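Local coordinates for protein arabinogalactan endo-1,4-beta-galactosidase (Ignisphaera aggregans, PDB 7OSK) that probably hydrolyses the beta-1,4-galactan backbone of arabinogalactan from within the chain, through its calcium-binding family 53 glycoside hydrolase domain, at residues G45-V48 with D49-R52; N171-K174 with Y175-E178; A203-W206 with T207-V210; T269-D272 with F273-L276. All coordinates share one frame; numbering follows the deposited sequence.

Contact 1: residues G45-V48 with D49-R52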
ATOM      1  N   GLY A  45      23.682  -8.502   3.736  1.00 29.48           N
ATOM      2  CA  GLY A  45      23.553  -7.590   4.857  1.00 28.61           C
ATOM      3  C   GLY A  45      22.132  -7.149   5.147  1.00 30.44           C
ATOM      4  O   GLY A  45      21.912  -6.270   5.980  1.00 30.33           O
ATOM      5  N   LEU A  46      21.165  -7.756   4.468  1.00 31.04           N
ATOM      6  CA  LEU A  46      19.765  -7.379   4.635  1.00 29.34           C
ATOM      7  C   LEU A  46      19.266  -7.748   6.040  1.00 27.74           C
ATOM      8  O   LEU A  46      19.282  -8.924   6.407  1.00 28.41           O
ATOM      9  CB  LEU A  46      18.902  -8.059   3.567  1.00 28.33           C
ATOM     10  CG  LEU A  46      17.437  -7.621   3.484  1.00 27.39           C
ATOM     11  CD1 LEU A  46      17.314  -6.145   3.126  1.00 25.53           C
ATOM     12  CD2 LEU A  46      16.692  -8.472   2.471  1.00 30.15           C
ATOM     13  N   PRO A  47      18.828  -6.746   6.832  1.00 27.50           N
ATOM     14  CA  PRO A  47      18.336  -7.016   8.193  1.00 28.53           C
ATOM     15  C   PRO A  47      17.163  -7.995   8.231  1.00 30.37           C
ATOM     16  O   PRO A  47      16.350  -8.008   7.309  1.00 31.29           O
ATOM     17  CB  PRO A  47      17.894  -5.635   8.688  1.00 27.99           C
ATOM     18  CG  PRO A  47      18.673  -4.670   7.881  1.00 27.33           C
ATOM     19  CD  PRO A  47      18.829  -5.301   6.536  1.00 27.35           C
ATOM     20  N   VAL A  48      17.075  -8.795   9.292  1.00 28.20           N
ATOM     21  CA  VAL A  48      16.009  -9.788   9.421  1.00 26.68           C
ATOM     22  C   VAL A  48      14.659  -9.151   9.759  1.00 27.81           C
ATOM     23  O   VAL A  48      13.618  -9.799   9.635  1.00 28.02           O
ATOM     24  CB  VAL A  48      16.343 -10.846  10.500  1.00 25.54           C
ATOM     25  CG1 VAL A  48      17.512 -11.713  10.054  1.00 25.15           C
ATOM     26  CG2 VAL A  48      16.640 -10.186  11.845  1.00 26.85           C
ATOM     27  N   ASP A  49      14.682  -7.889  10.181  1.00 28.71           N
ATOM     28  CA  ASP A  49      13.461  -7.159  10.527  1.00 28.95           C
ATOM     29  C   ASP A  49      13.068  -6.178   9.421  1.00 28.58           C
ATOM     30  O   ASP A  49      12.237  -5.292   9.623  1.00 27.30           O
ATOM     31  CB  ASP A  49      13.647  -6.417  11.853  1.00 32.95           C
ATOM     32  CG  ASP A  49      14.851  -5.495  11.844  1.00 40.28           C
ATOM     33  OD1 ASP A  49      15.804  -5.766  11.080  1.00 33.17           O
ATOM     34  OD2 ASP A  49      14.847  -4.501  12.604  1.00 38.51           O
ATOM     35  N   PHE A  50      13.678  -6.350   8.251  1.00 28.65           N
ATOM     36  CA  PHE A  50      13.380  -5.542   7.071  1.00 27.02           C
ATOM     37  C   PHE A  50      11.924  -5.745   6.653  1.00 25.85           C
ATOM     38  O   PHE A  50      11.434  -6.873   6.655  1.00 26.06           O
ATOM     39  CB  PHE A  50      14.334  -5.928   5.937  1.00 25.79           C
ATOM     40  CG  PHE A  50      14.387  -4.944   4.805  1.00 25.56           C
ATOM     41  CD1 PHE A  50      15.109  -3.770   4.924  1.00 27.06           C
ATOM     42  CD2 PHE A  50      13.743  -5.207   3.611  1.00 25.73           C
ATOM     43  CE1 PHE A  50      15.169  -2.869   3.879  1.00 25.02           C
ATOM     44  CE2 PHE A  50      13.803  -4.310   2.564  1.00 22.78           C
ATOM     45  CZ  PHE A  50      14.520  -3.143   2.699  1.00 23.18           C
ATOM     46  N   ILE A  51      11.226  -4.665   6.304  1.00 23.05           N
ATOM     47  CA  ILE A  51       9.816  -4.778   5.938  1.00 21.98           C
ATOM     48  C   ILE A  51       9.675  -5.414   4.563  1.00 21.45           C
ATOM     49  O   ILE A  51       9.901  -4.774   3.537  1.00 21.52           O
ATOM     50  CB  ILE A  51       9.092  -3.407   5.959  1.00 21.92           C
ATOM     51  CG1 ILE A  51       9.054  -2.861   7.386  1.00 23.42           C
ATOM     52  CG2 ILE A  51       7.665  -3.529   5.393  1.00 20.90           C
ATOM     53  CD1 ILE A  51       8.334  -1.537   7.530  1.00 24.39           C
ATOM     54  N   ARG A  52       9.313  -6.691   4.567  1.00 21.49           N
ATOM     55  CA  ARG A  52       9.011  -7.428   3.349  1.00 23.10           C
ATOM     56  C   ARG A  52       7.510  -7.698   3.339  1.00 22.88           C
ATOM     57  O   ARG A  52       7.068  -8.814   3.598  1.00 23.40           O
ATOM     58  CB  ARG A  52       9.809  -8.735   3.285  1.00 22.63           C
ATOM     59  CG  ARG A  52      11.277  -8.600   3.703  1.00 23.18           C
ATOM     60  CD  ARG A  52      11.845  -9.878   4.325  1.00 25.74           C
ATOM     61  NE  ARG A  52      10.962 -10.470   5.334  1.00 27.91           N
ATOM     62  CZ  ARG A  52      11.365 -11.078   6.448  1.00 24.12           C
ATOM     63  NH1 ARG A  52      12.654 -11.189   6.740  1.00 26.38           N
ATOM     64  NH2 ARG A  52      10.465 -11.580   7.280  1.00 22.49           N
TER
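Leu-46, just before a type I beta turn from Pro-47 to Phe-50, meets Phe-50 at the turn's end. The turn leads the chain into strand 51-55, the first strand of the eight-stranded TIM barrel. The packed part is a CH-pi contact. Leu-46 CD1 sits over the centre of the Phe-50 ring, 3.6 Å from its centroid and 12° off the ring normal. The two side chains cross at about a right angle. Leu-46 CD1 makes the touch. Phe-50 CG lies anti to the backbone N (chi1 -164°), and this torsion helps to set the ring's face under that methyl. Both residues are buried and also pack on Ile-335 of helix 324-342. Pro-47 CD approaches the ring obliquely, with Phe-50 CD1 at 4.3 Å.

The turn is closed by a hydrogen bond from Phe-50 N to Pro-47 O, 3.3 Å long. Pro-47 O has a second partner, the hydroxyl of Tyr-395.

The other side is looser and faces solvent. Val-48 and Asp-49 occupy the corner of the turn, and both are exposed. Val-48 turns its side chain outward. Asp-49 folds back toward Pro-47. Beyond the corner, Arg-52 reaches back along the turn, its chain bent at chi3 (-47°). Its atom NH1 ends 3.4 Å from Val-48 O.

Contact 2: residues N171-K174 with Y175-E178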
ATOM      1  N   ASN A 171     -11.505   7.554  16.776  1.00 22.43           N
ATOM      2  CA  ASN A 171     -12.434   6.445  16.954  1.00 21.02           C
ATOM      3  C   ASN A 171     -12.076   5.258  16.065  1.00 20.94           C
ATOM      4  O   ASN A 171     -12.278   4.108  16.449  1.00 21.45           O
ATOM      5  CB  ASN A 171     -13.864   6.904  16.665  1.00 21.73           C
ATOM      6  CG  ASN A 171     -14.445   7.748  17.786  1.00 24.58           C
ATOM      7  OD1 ASN A 171     -14.219   7.478  18.966  1.00 27.04           O
ATOM      8  ND2 ASN A 171     -15.203   8.777  17.421  1.00 24.82           N
ATOM      9  N   ALA A 172     -11.547   5.540  14.876  1.00 22.38           N
ATOM     10  CA  ALA A 172     -11.114   4.482  13.969  1.00 18.91           C
ATOM     11  C   ALA A 172     -10.025   3.642  14.624  1.00 21.39           C
ATOM     12  O   ALA A 172     -10.154   2.427  14.721  1.00 20.73           O
ATOM     13  CB  ALA A 172     -10.618   5.063  12.656  1.00 17.11           C
ATOM     14  N   LEU A 173      -8.962   4.293  15.088  1.00 23.40           N
ATOM     15  CA  LEU A 173      -7.852   3.577  15.710  1.00 20.51           C
ATOM     16  C   LEU A 173      -8.239   3.019  17.078  1.00 20.82           C
ATOM     17  O   LEU A 173      -7.701   1.999  17.507  1.00 21.31           O
ATOM     18  CB  LEU A 173      -6.633   4.491  15.836  1.00 19.85           C
ATOM     19  CG  LEU A 173      -6.004   4.929  14.508  1.00 19.45           C
ATOM     20  CD1 LEU A 173      -4.870   5.905  14.746  1.00 18.93           C
ATOM     21  CD2 LEU A 173      -5.508   3.735  13.704  1.00 19.12           C
ATOM     22  N   LYS A 174      -9.175   3.679  17.758  1.00 20.29           N
ATOM     23  CA  LYS A 174      -9.705   3.151  19.012  1.00 20.92           C
ATOM     24  C   LYS A 174     -10.481   1.863  18.758  1.00 22.88           C
ATOM     25  O   LYS A 174     -10.524   0.977  19.612  1.00 23.33           O
ATOM     26  CB  LYS A 174     -10.606   4.177  19.706  1.00 22.78           C
ATOM     27  CG  LYS A 174      -9.938   4.947  20.840  1.00 23.60           C
ATOM     28  CD  LYS A 174      -9.586   4.032  22.009  1.00 25.19           C
ATOM     29  CE  LYS A 174      -8.942   4.800  23.149  1.00 27.27           C
ATOM     30  NZ  LYS A 174      -8.375   3.882  24.172  1.00 26.03           N
ATOM     31  N   TYR A 175     -11.097   1.768  17.582  1.00 19.72           N
ATOM     32  CA  TYR A 175     -11.825   0.568  17.190  1.00 21.72           C
ATOM     33  C   TYR A 175     -10.858  -0.591  16.951  1.00 23.08           C
ATOM     34  O   TYR A 175     -11.090  -1.712  17.414  1.00 22.81           O
ATOM     35  CB  TYR A 175     -12.666   0.840  15.936  1.00 20.25           C
ATOM     36  CG  TYR A 175     -13.374  -0.371  15.368  1.00 21.04           C
ATOM     37  CD1 TYR A 175     -12.746  -1.195  14.442  1.00 21.00           C
ATOM     38  CD2 TYR A 175     -14.673  -0.682  15.745  1.00 20.56           C
ATOM     39  CE1 TYR A 175     -13.388  -2.298  13.915  1.00 19.14           C
ATOM     40  CE2 TYR A 175     -15.324  -1.786  15.221  1.00 19.40           C
ATOM     41  CZ  TYR A 175     -14.676  -2.591  14.308  1.00 19.20           C
ATOM     42  OH  TYR A 175     -15.319  -3.690  13.782  1.00 18.12           O
ATOM     43  N   MET A 176      -9.766  -0.315  16.244  1.00 20.97           N
ATOM     44  CA  MET A 176      -8.790  -1.345  15.908  1.00 22.22           C
ATOM     45  C   MET A 176      -8.046  -1.837  17.149  1.00 24.32           C
ATOM     46  O   MET A 176      -7.705  -3.016  17.251  1.00 27.08           O
ATOM     47  CB  MET A 176      -7.786  -0.818  14.880  1.00 20.18           C
ATOM     48  CG  MET A 176      -8.422  -0.159  13.670  1.00 20.36           C
ATOM     49  SD  MET A 176      -7.278   0.131  12.309  1.00 18.33           S
ATOM     50  CE  MET A 176      -6.945  -1.553  11.792  1.00 18.56           C
ATOM     51  N   ALA A 177      -7.798  -0.929  18.089  1.00 22.40           N
ATOM     52  CA  ALA A 177      -7.060  -1.262  19.304  1.00 22.46           C
ATOM     53  C   ALA A 177      -7.807  -2.295  20.146  1.00 23.26           C
ATOM     54  O   ALA A 177      -7.187  -3.137  20.799  1.00 25.87           O
ATOM     55  CB  ALA A 177      -6.798  -0.006  20.125  1.00 20.45           C
ATOM     56  N   GLU A 178      -9.134  -2.235  20.120  1.00 22.05           N
ATOM     57  CA  GLU A 178      -9.956  -3.093  20.970  1.00 23.17           C
ATOM     58  C   GLU A 178     -10.152  -4.480  20.375  1.00 24.81           C
ATOM     59  O   GLU A 178     -10.324  -5.460  21.104  1.00 24.40           O
ATOM     60  CB  GLU A 178     -11.309  -2.435  21.223  1.00 23.79           C
ATOM     61  CG  GLU A 178     -11.202  -1.191  22.074  1.00 26.90           C
ATOM     62  CD  GLU A 178     -10.552  -1.466  23.418  1.00 25.56           C
ATOM     63  OE1 GLU A 178     -10.875  -2.510  24.028  1.00 23.99           O
ATOM     64  OE2 GLU A 178      -9.721  -0.643  23.857  1.00 22.44           O
TER
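Helix 158-178 carries this contact toward its C-terminal part, where the amide N of Tyr-175 is held by Asn-171 O at 2.9 Å. The same N also reaches Ala-172 O, but that bond is weak. Two further backbone bonds continue the ladder. Met-176 N donates to Ala-172 O at 3.2 Å, and Ala-177 N donates to Leu-173 O at 3.0 Å.

The side chains lie mostly against carbonyls of the preceding turn. Tyr-175 CB rests on Ala-172 O at 3.2 Å. With chi1 near 180° (175°), the Tyr-175 ring swings away from 171-174 toward helix 114-126.

In the TIM barrel this helix follows strand 130-135 and packs outside the sheet. Its buried side is apolar: Leu-173 CD2 and Met-176 SD are 4.3 Å apart. Leu-173 also touches Phe-135 of that strand and Val-220 of helix 206-223, while Met-176 touches Ile-133.

Lys-174 and Glu-178 lie on the exposed side. Glu-178 CG packs 3.3 Å from Lys-174 O. Lys-174 NZ and Glu-178 OE2 are 4.7 Å apart, so their opposite charges lie near each other without contact.

Contact 3: residues A203-W206 with T207-V210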
ATOM      1  N   ALA A 203      -3.516  20.880  -1.459  1.00 23.16           N
ATOM      2  CA  ALA A 203      -2.105  21.277  -1.558  1.00 24.81           C
ATOM      3  C   ALA A 203      -1.938  22.751  -1.953  1.00 25.12           C
ATOM      4  O   ALA A 203      -1.115  23.460  -1.369  1.00 23.56           O
ATOM      5  CB  ALA A 203      -1.366  20.375  -2.545  1.00 20.53           C
ATOM      6  N   ALA A 204      -2.688  23.197  -2.960  1.00 22.36           N
ATOM      7  CA  ALA A 204      -2.802  24.617  -3.270  1.00 24.50           C
ATOM      8  C   ALA A 204      -3.211  25.387  -2.019  1.00 26.66           C
ATOM      9  O   ALA A 204      -2.617  26.415  -1.689  1.00 28.32           O
ATOM     10  CB  ALA A 204      -3.805  24.837  -4.385  1.00 24.29           C
ATOM     11  N   ASN A 205      -4.229  24.886  -1.327  1.00 25.65           N
ATOM     12  CA  ASN A 205      -4.579  25.397  -0.009  1.00 26.31           C
ATOM     13  C   ASN A 205      -3.667  24.762   1.031  1.00 25.44           C
ATOM     14  O   ASN A 205      -4.121  23.995   1.880  1.00 25.59           O
ATOM     15  CB  ASN A 205      -6.043  25.104   0.330  1.00 26.63           C
ATOM     16  CG  ASN A 205      -6.987  25.471  -0.790  1.00 29.04           C
ATOM     17  OD1 ASN A 205      -7.441  24.606  -1.538  1.00 25.98           O
ATOM     18  ND2 ASN A 205      -7.289  26.759  -0.917  1.00 33.95           N
ATOM     19  N   TRP A 206      -2.378  25.076   0.949  1.00 23.25           N
ATOM     20  CA  TRP A 206      -1.380  24.428   1.791  1.00 22.71           C
ATOM     21  C   TRP A 206      -1.682  24.585   3.273  1.00 21.84           C
ATOM     22  O   TRP A 206      -1.522  23.643   4.045  1.00 22.38           O
ATOM     23  CB  TRP A 206       0.011  24.984   1.503  1.00 22.42           C
ATOM     24  CG  TRP A 206       1.075  24.218   2.211  1.00 21.15           C
ATOM     25  CD1 TRP A 206       1.668  24.537   3.396  1.00 18.87           C
ATOM     26  CD2 TRP A 206       1.661  22.984   1.787  1.00 21.43           C
ATOM     27  NE1 TRP A 206       2.596  23.581   3.732  1.00 20.52           N
ATOM     28  CE2 TRP A 206       2.610  22.616   2.760  1.00 20.71           C
ATOM     29  CE3 TRP A 206       1.479  22.157   0.673  1.00 21.28           C
ATOM     30  CZ2 TRP A 206       3.374  21.459   2.654  1.00 21.27           C
ATOM     31  CZ3 TRP A 206       2.237  21.010   0.571  1.00 20.02           C
ATOM     32  CH2 TRP A 206       3.173  20.669   1.554  1.00 23.20           C
ATOM     33  N   THR A 207      -2.110  25.778   3.667  1.00 25.48           N
ATOM     34  CA  THR A 207      -2.411  26.059   5.066  1.00 28.16           C
ATOM     35  C   THR A 207      -3.491  25.116   5.594  1.00 24.55           C
ATOM     36  O   THR A 207      -3.335  24.504   6.651  1.00 22.50           O
ATOM     37  CB  THR A 207      -2.872  27.516   5.259  1.00 26.47           C
ATOM     38  OG1 THR A 207      -1.908  28.406   4.679  1.00 27.06           O
ATOM     39  CG2 THR A 207      -3.038  27.839   6.739  1.00 25.21           C
ATOM     40  N   GLN A 208      -4.581  25.002   4.845  1.00 25.95           N
ATOM     41  CA  GLN A 208      -5.687  24.137   5.229  1.00 24.68           C
ATOM     42  C   GLN A 208      -5.289  22.673   5.102  1.00 22.98           C
ATOM     43  O   GLN A 208      -5.687  21.835   5.911  1.00 20.52           O
ATOM     44  CB  GLN A 208      -6.913  24.433   4.367  1.00 24.04           C
ATOM     45  CG  GLN A 208      -7.491  25.816   4.599  1.00 24.50           C
ATOM     46  CD  GLN A 208      -8.840  26.007   3.937  1.00 25.46           C
ATOM     47  OE1 GLN A 208      -9.178  25.321   2.971  1.00 22.63           O
ATOM     48  NE2 GLN A 208      -9.626  26.941   4.464  1.00 26.75           N
ATOM     49  N   PHE A 209      -4.502  22.383   4.073  1.00 25.66           N
ATOM     50  CA  PHE A 209      -3.955  21.051   3.847  1.00 22.98           C
ATOM     51  C   PHE A 209      -3.170  20.574   5.073  1.00 22.01           C
ATOM     52  O   PHE A 209      -3.330  19.437   5.515  1.00 18.49           O
ATOM     53  CB  PHE A 209      -3.070  21.067   2.592  1.00 22.98           C
ATOM     54  CG  PHE A 209      -2.315  19.786   2.339  1.00 22.70           C
ATOM     55  CD1 PHE A 209      -2.849  18.553   2.678  1.00 22.38           C
ATOM     56  CD2 PHE A 209      -1.063  19.825   1.749  1.00 23.11           C
ATOM     57  CE1 PHE A 209      -2.141  17.386   2.437  1.00 21.58           C
ATOM     58  CE2 PHE A 209      -0.355  18.664   1.505  1.00 22.54           C
ATOM     59  CZ  PHE A 209      -0.893  17.445   1.849  1.00 19.76           C
ATOM     60  N   VAL A 210      -2.344  21.455   5.631  1.00 23.16           N
ATOM     61  CA  VAL A 210      -1.517  21.110   6.788  1.00 22.23           C
ATOM     62  C   VAL A 210      -2.355  20.987   8.057  1.00 19.81           C
ATOM     63  O   VAL A 210      -2.045  20.190   8.941  1.00 19.43           O
ATOM     64  CB  VAL A 210      -0.406  22.155   7.012  1.00 20.36           C
ATOM     65  CG1 VAL A 210       0.295  21.935   8.351  1.00 22.15           C
ATOM     66  CG2 VAL A 210       0.600  22.097   5.878  1.00 20.88           C
TER
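Trp-206 and Phe-209 form an edge-to-face pair at the start of helix 206-223. The edge of Phe-209 points at a face of the Trp-206 six-membered ring. The centroids are 5.2 Å apart and the planes stand at 83°. Phe-209 CD2 comes within 3.6 Å of Trp-206 CE3. Val-210 adds a CH-pi contact over the same face of the indole. Its CG2 lies 3.7 Å from the centroid of the five-membered ring, 29° off the normal. One face of the tryptophan therefore takes an aromatic edge at its benzo end and a methyl at its pyrrole end. A trans first torsion of Trp-206 (chi1 -172°) lays the indole alongside the next turn of the helix. Ala-203, in the loop before the helix, meets the Phe-209 ring obliquely, with its CA at 3.8 Å from Phe-209 CD2.

Outside this centre, the backbone bonds of the first turn begin. Phe-209 N donates to Asn-205 O at 2.7 Å. Val-210 N donates to Trp-206 O at 2.8 Å. Asn-205 is the N-cap residue, but its side chain makes no capping bond.

At the polar edge, Trp-206 NE1 donates to Ser-251 OG, just after helix 238-250. Arg-247 of that helix makes a cation-pi contact with the indole, and Phe-244 meets it edge-to-face. The indole thus joins helix 206-223 to helix 238-250, two neighbouring outer helices of the TIM barrel: its ring system packs on both, and its one N-H is satisfied by the serine.

Contact 4: residues T269-D272 with F273-L276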
ATOM      1  N   THR A 269      12.892   4.152 -14.158  1.00 23.44           N
ATOM      2  CA  THR A 269      13.810   3.022 -14.111  1.00 25.51           C
ATOM      3  C   THR A 269      14.280   2.754 -12.689  1.00 24.80           C
ATOM      4  O   THR A 269      13.975   3.514 -11.769  1.00 24.20           O
ATOM      5  CB  THR A 269      15.043   3.266 -15.001  1.00 25.84           C
ATOM      6  OG1 THR A 269      15.782   4.390 -14.504  1.00 22.41           O
ATOM      7  CG2 THR A 269      14.621   3.528 -16.440  1.00 23.85           C
ATOM      8  N   MET A 270      15.022   1.666 -12.518  1.00 24.62           N
ATOM      9  CA  MET A 270      15.577   1.315 -11.218  1.00 26.71           C
ATOM     10  C   MET A 270      16.567   2.382 -10.761  1.00 27.15           C
ATOM     11  O   MET A 270      16.700   2.649  -9.566  1.00 24.58           O
ATOM     12  CB  MET A 270      16.265  -0.051 -11.280  1.00 28.23           C
ATOM     13  CG  MET A 270      16.563  -0.660  -9.918  1.00 27.46           C
ATOM     14  SD  MET A 270      15.076  -1.006  -8.957  1.00 26.68           S
ATOM     15  CE  MET A 270      14.227  -2.165 -10.030  1.00 25.78           C
ATOM     16  N   ASP A 271      17.256   2.990 -11.725  1.00 27.63           N
ATOM     17  CA  ASP A 271      18.202   4.061 -11.434  1.00 28.65           C
ATOM     18  C   ASP A 271      17.479   5.319 -10.966  1.00 29.04           C
ATOM     19  O   ASP A 271      17.966   6.032 -10.090  1.00 29.63           O
ATOM     20  CB  ASP A 271      19.054   4.374 -12.664  1.00 31.46           C
ATOM     21  CG  ASP A 271      20.390   3.657 -12.648  1.00 36.70           C
ATOM     22  OD1 ASP A 271      21.088   3.715 -11.615  1.00 40.65           O
ATOM     23  OD2 ASP A 271      20.741   3.034 -13.671  1.00 46.19           O
ATOM     24  N   ASP A 272      16.320   5.591 -11.558  1.00 27.62           N
ATOM     25  CA  ASP A 272      15.504   6.727 -11.143  1.00 27.07           C
ATOM     26  C   ASP A 272      15.051   6.547  -9.697  1.00 27.08           C
ATOM     27  O   ASP A 272      14.892   7.521  -8.959  1.00 24.59           O
ATOM     28  CB  ASP A 272      14.290   6.890 -12.062  1.00 24.90           C
ATOM     29  CG  ASP A 272      14.678   7.195 -13.497  1.00 26.10           C
ATOM     30  OD1 ASP A 272      15.706   7.871 -13.708  1.00 32.56           O
ATOM     31  OD2 ASP A 272      13.954   6.759 -14.415  1.00 22.54           O
ATOM     32  N   PHE A 273      14.847   5.295  -9.299  1.00 25.72           N
ATOM     33  CA  PHE A 273      14.478   4.985  -7.924  1.00 25.28           C
ATOM     34  C   PHE A 273      15.676   5.169  -6.997  1.00 25.62           C
ATOM     35  O   PHE A 273      15.534   5.669  -5.884  1.00 24.98           O
ATOM     36  CB  PHE A 273      13.937   3.557  -7.819  1.00 25.06           C
ATOM     37  CG  PHE A 273      13.572   3.148  -6.418  1.00 25.83           C
ATOM     38  CD1 PHE A 273      12.404   3.605  -5.828  1.00 24.58           C
ATOM     39  CD2 PHE A 273      14.396   2.305  -5.689  1.00 25.42           C
ATOM     40  CE1 PHE A 273      12.066   3.232  -4.541  1.00 24.12           C
ATOM     41  CE2 PHE A 273      14.063   1.927  -4.401  1.00 25.01           C
ATOM     42  CZ  PHE A 273      12.898   2.391  -3.827  1.00 25.09           C
ATOM     43  N   ARG A 274      16.853   4.769  -7.466  1.00 29.18           N
ATOM     44  CA  ARG A 274      18.082   4.915  -6.692  1.00 26.55           C
ATOM     45  C   ARG A 274      18.380   6.376  -6.378  1.00 27.58           C
ATOM     46  O   ARG A 274      18.800   6.709  -5.271  1.00 30.37           O
ATOM     47  CB  ARG A 274      19.266   4.308  -7.444  1.00 28.54           C
ATOM     48  CG  ARG A 274      19.600   2.886  -7.039  1.00 28.65           C
ATOM     49  CD  ARG A 274      20.876   2.405  -7.711  1.00 27.60           C
ATOM     50  NE  ARG A 274      21.472   1.276  -7.002  1.00 27.71           N
ATOM     51  CZ  ARG A 274      21.142   0.003  -7.192  1.00 27.26           C
ATOM     52  NH1 ARG A 274      20.209  -0.330  -8.077  1.00 30.15           N
ATOM     53  NH2 ARG A 274      21.747  -0.945  -6.491  1.00 25.91           N
ATOM     54  N   ASN A 275      18.164   7.242  -7.360  1.00 27.10           N
ATOM     55  CA  ASN A 275      18.448   8.661  -7.200  1.00 28.01           C
ATOM     56  C   ASN A 275      17.541   9.299  -6.157  1.00 27.14           C
ATOM     57  O   ASN A 275      17.964  10.192  -5.423  1.00 27.75           O
ATOM     58  CB  ASN A 275      18.296   9.391  -8.536  1.00 30.51           C
ATOM     59  CG  ASN A 275      19.239   8.863  -9.598  1.00 32.57           C
ATOM     60  OD1 ASN A 275      20.380   8.495  -9.309  1.00 32.89           O
ATOM     61  ND2 ASN A 275      18.767   8.822 -10.838  1.00 35.05           N
ATOM     62  N   LEU A 276      16.296   8.840  -6.093  1.00 26.19           N
ATOM     63  CA  LEU A 276      15.351   9.359  -5.112  1.00 24.26           C
ATOM     64  C   LEU A 276      15.774   8.981  -3.699  1.00 25.26           C
ATOM     65  O   LEU A 276      15.772   9.818  -2.798  1.00 24.59           O
ATOM     66  CB  LEU A 276      13.938   8.839  -5.380  1.00 25.09           C
ATOM     67  CG  LEU A 276      12.887   9.312  -4.368  1.00 24.27           C
ATOM     68  CD1 LEU A 276      12.697  10.823  -4.453  1.00 23.36           C
ATOM     69  CD2 LEU A 276      11.574   8.590  -4.567  1.00 20.79           C
TER
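Met-270 and Arg-274 cross one turn apart at the start of helix 270-283, an outer helix of the TIM barrel. The helix opens with a capping box made by Thr-269, the N-cap residue, and Asp-272.

The polar side-chain bonds belong to this box. Asp-272 N donates to Thr-269 OG1 at 3.2 Å. In return, Thr-269 N donates to Asp-272 OD2 at 2.8 Å, with an N-H...O angle of 166°. It meets the carboxylate on the anti side and out of its plane. The Thr-269 hydroxyl adds a weak bond to the same oxygen.

The backbone bonds follow. Phe-273 N reaches Thr-269 O at 3.2 Å, Arg-274 N reaches Met-270 O at 3.0 Å, and Asn-275 N reaches Asp-271 O at 3.0 Å. The bond from Leu-276 N to Asp-272 O is weak.

Apolar packing extends beyond the helix. Chi1 of Phe-273 is 178°, and the ring leads away from 269-272 to Leu-334 of helix 324-342 and to the ring of Phe-262. Leu-276 packs on Ala-238 and Tyr-241 of helix 238-250.

The charged group is Arg-274, whose chain is extended from CG to NE. It forms salt bridges with Glu-340 and Glu-341 near the end of helix 324-342. Asp-271 meets its aliphatic part, with OD1 4.1 Å from Arg-274 CD. At the guanidinium edge, Met-270 CG approaches Arg-274 NH1 at 4.1 Å.

The four contacts follow in series along the chain, and none nests in or crosses another. Each is closed within eight residues. Contact 1 closes the turn that leads into the first barrel strand, 51-55. Contact 2 lies near the end of helix 158-178, between strands 130-135 and 185-188. Contact 3 marks where the loop after strand 185-188 becomes helix 206-223. Contact 4 starts helix 270-283, which leads to strand 287-293. Helix 206-223 links contacts 2 and 3, and helix 238-250 links contacts 3 and 4. Contacts 1 and 4 both pack on helix 324-342. Contacts 2 and 4 lie on opposite sides of the chain's centre, with centres about 38 Å apart.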